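Local structure of eukaryotic translation initiation factor 2A (3WJ9) at residues F171-G176 and F220-G226; K214-Q219 and L230-Q234. The protein probably directs methionyl-tRNAi to 40S ribosomal subunits in a codon-dependent manner during translation initiation on a small number of mRNAs, the chain here being its beta-propeller part. All blocks are in the same frame, centred on the assembly; numbering follows the deposited sequence.

Overall arrangement
Both contacts meet in one beta-propeller blade: segment 214-219 runs straight into segment 220-226, and strands 220-222 and 228-233 are neighbours in its sheet. Interaction 1 (171-176 with 220-226) joins two neighbouring blades through their first strands and is a surface contact, made of aromatic and aliphatic packing around Trp222 with no hydrogen bond between the two segments. Interaction 2 (214-219 with 230-234), partly buried and farther from the centre of the chain, sets the linker entering the second blade against its second strand, through a backbone hydrogen bond, a valine pair and a row of longer side chains. The contacts, centred about 16 Å apart, meet where Lys221 N probably bonds Leu230 O and Phe220 packs on Val231.

Interaction 1 (F171-G176 and F220-G226); sequences FALSPG and FKWNALG
Phe171 reaches Phe220 through its backbone, its C atom lying 4.5 Å from Phe220 CD2, while its own ring is turned to the opposite side of the strand. Ala172 follows with its methyl directed at the partner strand: CB packs 3.7 Å from Phe220 CB and also meets the start of that ring obliquely. Leu173 contributes its carbonyl. Leu173 O approaches the pyrrole side of Trp222 at an oblique angle and is 3.3 Å from NE1, but the N-H points too poorly at it for a hydrogen bond. Ser174 lies over the indole: its CB sits 3.9 Å from the centroid of the six-membered Trp222 ring and 11° off the ring normal, a CH-pi contact over the face. Its OG, above the same face, also touches Gly226 CA and accepts a weak bond from Gly176 N. Pro175 crosses the base of the tryptophan, with Pro175 CD 3.6 Å from Trp222 CB, and its CG rests on the carbonyl oxygen of Asn223. Gly176 closes the contact backbone to backbone with Gly226. The indole is swung beneath Ser174 because Trp222 CG stands anti to its own carbonyl carbon (chi1 -81°). A serine in place of Trp222 would probably leave Ser174 without its aromatic floor and open a gap beside the Pro175 ring. Strands 170-173 and 220-222 run almost parallel, 9° apart with axes 7.9 Å from each other, as the first strands of successive propeller blades. Ala182 of strand 180-185 touches both Phe220 and Trp222, whereas Phe171 and Leu173 face strand 138-143 of the preceding blade, and Lys221 O accepts a bond from the indole of Trp276 in the following one.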
loop_
_atom_site.group_PDB
_atom_site.type_symbol
_atom_site.label_atom_id
_atom_site.label_comp_id
_atom_site.label_asym_id
_atom_site.label_seq_id
_atom_site.Cartn_x
_atom_site.Cartn_y
_atom_site.Cartn_z
ATOM N N PHE A 171 -4.335 -11.566 -8.872
ATOM C CA PHE A 171 -3.150 -11.250 -9.672
ATOM C C PHE A 171 -2.384 -10.058 -9.087
ATOM O O PHE A 171 -2.884 -9.381 -8.193
ATOM C CB PHE A 171 -3.554 -10.945 -11.114
ATOM C CG PHE A 171 -4.100 -9.560 -11.299
ATOM C CD1 PHE A 171 -5.328 -9.215 -10.766
ATOM C CD2 PHE A 171 -3.388 -8.601 -11.999
ATOM C CE1 PHE A 171 -5.837 -7.941 -10.922
ATOM C CE2 PHE A 171 -3.893 -7.326 -12.162
ATOM C CZ PHE A 171 -5.120 -6.994 -11.622
ATOM N N ALA A 172 -1.181 -9.803 -9.599
ATOM C CA ALA A 172 -0.388 -8.651 -9.168
ATOM C C ALA A 172 0.633 -8.239 -10.227
ATOM O O ALA A 172 1.411 -9.064 -10.703
ATOM C CB ALA A 172 0.316 -8.952 -7.850
ATOM N N LEU A 173 0.630 -6.957 -10.583
ATOM C CA LEU A 173 1.527 -6.435 -11.613
ATOM C C LEU A 173 2.962 -6.280 -11.115
ATOM O O LEU A 173 3.240 -6.466 -9.930
ATOM C CB LEU A 173 1.016 -5.087 -12.129
ATOM C CG LEU A 173 0.219 -5.089 -13.435
ATOM C CD1 LEU A 173 -0.863 -6.149 -13.402
ATOM C CD2 LEU A 173 -0.389 -3.719 -13.691
ATOM N N SER A 174 3.867 -5.939 -12.029
ATOM C CA SER A 174 5.263 -5.688 -11.679
ATOM C C SER A 174 5.599 -4.205 -11.814
ATOM O O SER A 174 5.246 -3.573 -12.811
ATOM C CB SER A 174 6.197 -6.526 -12.558
ATOM O OG SER A 174 7.555 -6.180 -12.348
ATOM N N PRO A 175 6.285 -3.645 -10.805
ATOM C CA PRO A 175 6.672 -2.232 -10.806
ATOM C C PRO A 175 8.061 -2.001 -11.396
ATOM O O PRO A 175 8.679 -0.969 -11.139
ATOM C CB PRO A 175 6.642 -1.868 -9.318
ATOM C CG PRO A 175 6.820 -3.190 -8.575
ATOM C CD PRO A 175 6.728 -4.322 -9.576
ATOM N N GLY A 176 8.545 -2.955 -12.182
ATOM C CA GLY A 176 9.841 -2.820 -12.819
ATOM C C GLY A 176 9.802 -1.846 -13.979
ATOM O O GLY A 176 8.766 -1.245 -14.259
ATOM N N PHE A 220 1.077 -11.743 -2.991
ATOM C CA PHE A 220 2.216 -11.375 -3.825
ATOM C C PHE A 220 2.968 -10.176 -3.264
ATOM O O PHE A 220 2.368 -9.277 -2.676
ATOM C CB PHE A 220 1.760 -11.075 -5.254
ATOM C CG PHE A 220 1.569 -12.301 -6.098
ATOM C CD1 PHE A 220 2.644 -13.111 -6.417
ATOM C CD2 PHE A 220 0.317 -12.639 -6.580
ATOM C CE1 PHE A 220 2.476 -14.237 -7.194
ATOM C CE2 PHE A 220 0.142 -13.765 -7.358
ATOM C CZ PHE A 220 1.222 -14.566 -7.667
ATOM N N LYS A 221 4.283 -10.161 -3.458
ATOM C CA LYS A 221 5.109 -9.065 -2.965
ATOM C C LYS A 221 6.311 -8.793 -3.865
ATOM O O LYS A 221 7.426 -9.219 -3.567
ATOM C CB LYS A 221 5.586 -9.359 -1.541
ATOM C CG LYS A 221 5.364 -8.220 -0.562
ATOM C CD LYS A 221 4.237 -8.540 0.406
ATOM C CE LYS A 221 3.929 -7.362 1.310
ATOM N NZ LYS A 221 2.875 -7.692 2.305
ATOM N N TRP A 222 6.077 -8.081 -4.964
ATOM C CA TRP A 222 7.162 -7.636 -5.835
ATOM C C TRP A 222 8.051 -6.636 -5.095
ATOM O O TRP A 222 7.633 -6.046 -4.097
ATOM C CB TRP A 222 6.614 -7.001 -7.119
ATOM C CG TRP A 222 6.196 -7.973 -8.189
ATOM C CD1 TRP A 222 4.934 -8.432 -8.434
ATOM C CD2 TRP A 222 7.041 -8.589 -9.169
ATOM N NE1 TRP A 222 4.942 -9.299 -9.500
ATOM C CE2 TRP A 222 6.226 -9.414 -9.968
ATOM C CE3 TRP A 222 8.409 -8.527 -9.448
ATOM C CZ2 TRP A 222 6.730 -10.170 -11.022
ATOM C CZ3 TRP A 222 8.910 -9.282 -10.490
ATOM C CH2 TRP A 222 8.073 -10.089 -11.267
ATOM N N ASN A 223 9.276 -6.450 -5.577
ATOM C CA ASN A 223 10.142 -5.401 -5.051
ATOM C C ASN A 223 10.202 -4.229 -6.026
ATOM O O ASN A 223 9.748 -4.350 -7.164
ATOM C CB ASN A 223 11.546 -5.942 -4.758
ATOM C CG ASN A 223 12.128 -6.740 -5.910
ATOM O OD1 ASN A 223 11.418 -7.472 -6.596
ATOM N ND2 ASN A 223 13.432 -6.603 -6.125
ATOM N N ALA A 224 10.751 -3.102 -5.570
ATOM C CA ALA A 224 10.833 -1.879 -6.373
ATOM C C ALA A 224 11.369 -2.163 -7.771
ATOM O O ALA A 224 10.884 -1.614 -8.760
ATOM C CB ALA A 224 11.702 -0.845 -5.675
ATOM N N LEU A 225 12.372 -3.029 -7.840
ATOM C CA LEU A 225 12.837 -3.554 -9.113
ATOM C C LEU A 225 12.020 -4.795 -9.448
ATOM O O LEU A 225 12.063 -5.787 -8.725
ATOM C CB LEU A 225 14.331 -3.873 -9.051
ATOM C CG LEU A 225 15.201 -2.688 -8.622
ATOM C CD1 LEU A 225 16.670 -3.076 -8.538
ATOM C CD2 LEU A 225 15.003 -1.511 -9.566
ATOM N N GLY A 226 11.262 -4.736 -10.537
ATOM C CA GLY A 226 10.369 -5.822 -10.901
ATOM C C GLY A 226 11.081 -7.073 -11.379
ATOM O O GLY A 226 10.831 -7.557 -12.483
#

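Interaction 2 (K214-Q219 and L230-Q234); sequences KADKVQ and LVLTQ
The carboxamides of Gln219 and Gln234 extend together to one side, their planes only 15° apart and close to a common plane, so they do not stack. Leu232 belongs to the same row: its side chain runs alongside that of Gln219, CB against CB at 3.7 Å, and its CD2 comes within 4.2 Å of Gln219 CD. Both glutamine chains and the leucine set CG anti to their backbone N (chi1 -169° for Gln219), which sends all three to the same side of the backbone. Beneath this row the backbones are joined. Leu232 N donates to Gln219 O over 2.9 Å. The same oxygen receives the CA-H of Val231, and Leu232 O takes that of Val218 at 3.2 Å, so the two segments are also laced by weaker contacts. The arrangement belongs to a beta-propeller: residues 214-219 lead from strand 206-212, the outermost of one blade, into strand 220-222, the first of the next, and residues 217-219 run alongside the end of strand 228-233, in the blade being entered, in roughly opposite direction. On the side of the strand away from the glutamines, Val218 and Val231 meet as methyls crossing at a slant, Val218 CG2 to Val231 CG1 at 3.6 Å. Val231 also touches Val195 of the preceding blade. Farther back along the linker, Ala215 CB lies 3.9 Å from Thr233 OG1 and touches its CG2 too, while Ala193 of the preceding blade packs on the same alanine. Lys217 contributes the root of its side chain, CB resting 3.9 Å from Gln234 C, before the rest bends away from the strand.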
loop_
_atom_site.group_PDB
_atom_site.type_symbol
_atom_site.label_atom_id
_atom_site.label_comp_id
_atom_site.label_asym_id
_atom_site.label_seq_id
_atom_site.Cartn_x
_atom_site.Cartn_y
_atom_site.Cartn_z
ATOM N N LYS A 214 -2.982 -27.375 -0.941
ATOM C CA LYS A 214 -3.675 -26.879 0.238
ATOM C C LYS A 214 -3.680 -25.358 0.222
ATOM O O LYS A 214 -3.510 -24.717 1.256
ATOM C CB LYS A 214 -3.019 -27.405 1.516
ATOM C CG LYS A 214 -3.194 -28.899 1.730
ATOM C CD LYS A 214 -2.231 -29.423 2.779
ATOM C CE LYS A 214 -2.462 -28.755 4.123
ATOM N NZ LYS A 214 -1.512 -29.264 5.148
ATOM N N ALA A 215 -3.854 -24.786 -0.963
ATOM C CA ALA A 215 -3.777 -23.341 -1.122
ATOM C C ALA A 215 -5.061 -22.769 -1.705
ATOM O O ALA A 215 -5.361 -22.951 -2.885
ATOM C CB ALA A 215 -2.589 -22.971 -1.993
ATOM N N ASP A 216 -5.818 -22.079 -0.861
ATOM C CA ASP A 216 -7.039 -21.416 -1.294
ATOM C C ASP A 216 -6.749 -19.952 -1.592
ATOM O O ASP A 216 -7.413 -19.326 -2.417
ATOM C CB ASP A 216 -8.125 -21.536 -0.225
ATOM C CG ASP A 216 -8.134 -22.897 0.445
ATOM O OD1 ASP A 216 -7.995 -23.915 -0.266
ATOM O OD2 ASP A 216 -8.275 -22.946 1.685
ATOM N N LYS A 217 -5.741 -19.417 -0.909
ATOM C CA LYS A 217 -5.383 -18.009 -1.022
ATOM C C LYS A 217 -3.921 -17.829 -1.409
ATOM O O LYS A 217 -3.186 -18.804 -1.575
ATOM C CB LYS A 217 -5.655 -17.281 0.296
ATOM C CG LYS A 217 -7.071 -17.427 0.820
ATOM C CD LYS A 217 -8.091 -16.887 -0.164
ATOM C CE LYS A 217 -9.444 -16.697 0.504
ATOM N NZ LYS A 217 -9.919 -17.937 1.179
ATOM N N VAL A 218 -3.503 -16.573 -1.537
ATOM C CA VAL A 218 -2.126 -16.248 -1.887
ATOM C C VAL A 218 -1.822 -14.792 -1.527
ATOM O O VAL A 218 -2.732 -14.017 -1.230
ATOM C CB VAL A 218 -1.858 -16.484 -3.392
ATOM C CG1 VAL A 218 -2.278 -15.272 -4.206
ATOM C CG2 VAL A 218 -0.394 -16.819 -3.636
ATOM N N GLN A 219 -0.543 -14.428 -1.543
ATOM C CA GLN A 219 -0.134 -13.043 -1.334
ATOM C C GLN A 219 1.141 -12.744 -2.118
ATOM O O GLN A 219 2.159 -13.410 -1.940
ATOM C CB GLN A 219 0.070 -12.759 0.156
ATOM C CG GLN A 219 0.231 -11.289 0.497
ATOM C CD GLN A 219 -0.032 -11.003 1.962
ATOM O OE1 GLN A 219 -0.421 -11.893 2.717
ATOM N NE2 GLN A 219 0.174 -9.756 2.372
ATOM N N LEU A 230 8.032 -12.386 -3.954
ATOM C CA LEU A 230 7.646 -13.225 -2.824
ATOM C C LEU A 230 6.206 -13.719 -2.959
ATOM O O LEU A 230 5.319 -12.975 -3.380
ATOM C CB LEU A 230 7.804 -12.460 -1.512
ATOM C CG LEU A 230 9.223 -12.101 -1.075
ATOM C CD1 LEU A 230 9.190 -11.243 0.175
ATOM C CD2 LEU A 230 10.042 -13.354 -0.835
ATOM N N VAL A 231 5.984 -14.977 -2.590
ATOM C CA VAL A 231 4.661 -15.592 -2.665
ATOM C C VAL A 231 4.295 -16.226 -1.323
ATOM O O VAL A 231 5.109 -16.918 -0.716
ATOM C CB VAL A 231 4.599 -16.662 -3.777
ATOM C CG1 VAL A 231 3.183 -17.190 -3.928
ATOM C CG2 VAL A 231 5.097 -16.092 -5.101
ATOM N N LEU A 232 3.073 -15.990 -0.858
ATOM C CA LEU A 232 2.657 -16.480 0.454
ATOM C C LEU A 232 1.366 -17.290 0.402
ATOM O O LEU A 232 0.310 -16.764 0.057
ATOM C CB LEU A 232 2.486 -15.310 1.424
ATOM C CG LEU A 232 2.039 -15.661 2.846
ATOM C CD1 LEU A 232 3.102 -16.482 3.562
ATOM C CD2 LEU A 232 1.702 -14.403 3.634
ATOM N N THR A 233 1.456 -18.567 0.756
ATOM C CA THR A 233 0.279 -19.425 0.829
ATOM C C THR A 233 -0.404 -19.268 2.181
ATOM O O THR A 233 0.197 -19.500 3.228
ATOM C CB THR A 233 0.638 -20.908 0.596
ATOM O OG1 THR A 233 0.690 -21.163 -0.812
ATOM C CG2 THR A 233 -0.403 -21.829 1.220
ATOM N N GLN A 234 -1.666 -18.856 2.147
ATOM C CA GLN A 234 -2.445 -18.667 3.360
ATOM C C GLN A 234 -3.868 -19.180 3.183
ATOM O O GLN A 234 -4.185 -20.298 3.587
ATOM C CB GLN A 234 -2.465 -17.193 3.760
ATOM C CG GLN A 234 -3.103 -16.934 5.109
ATOM C CD GLN A 234 -2.550 -15.692 5.772
ATOM O OE1 GLN A 234 -2.060 -14.784 5.102
ATOM N NE2 GLN A 234 -2.620 -15.648 7.097
#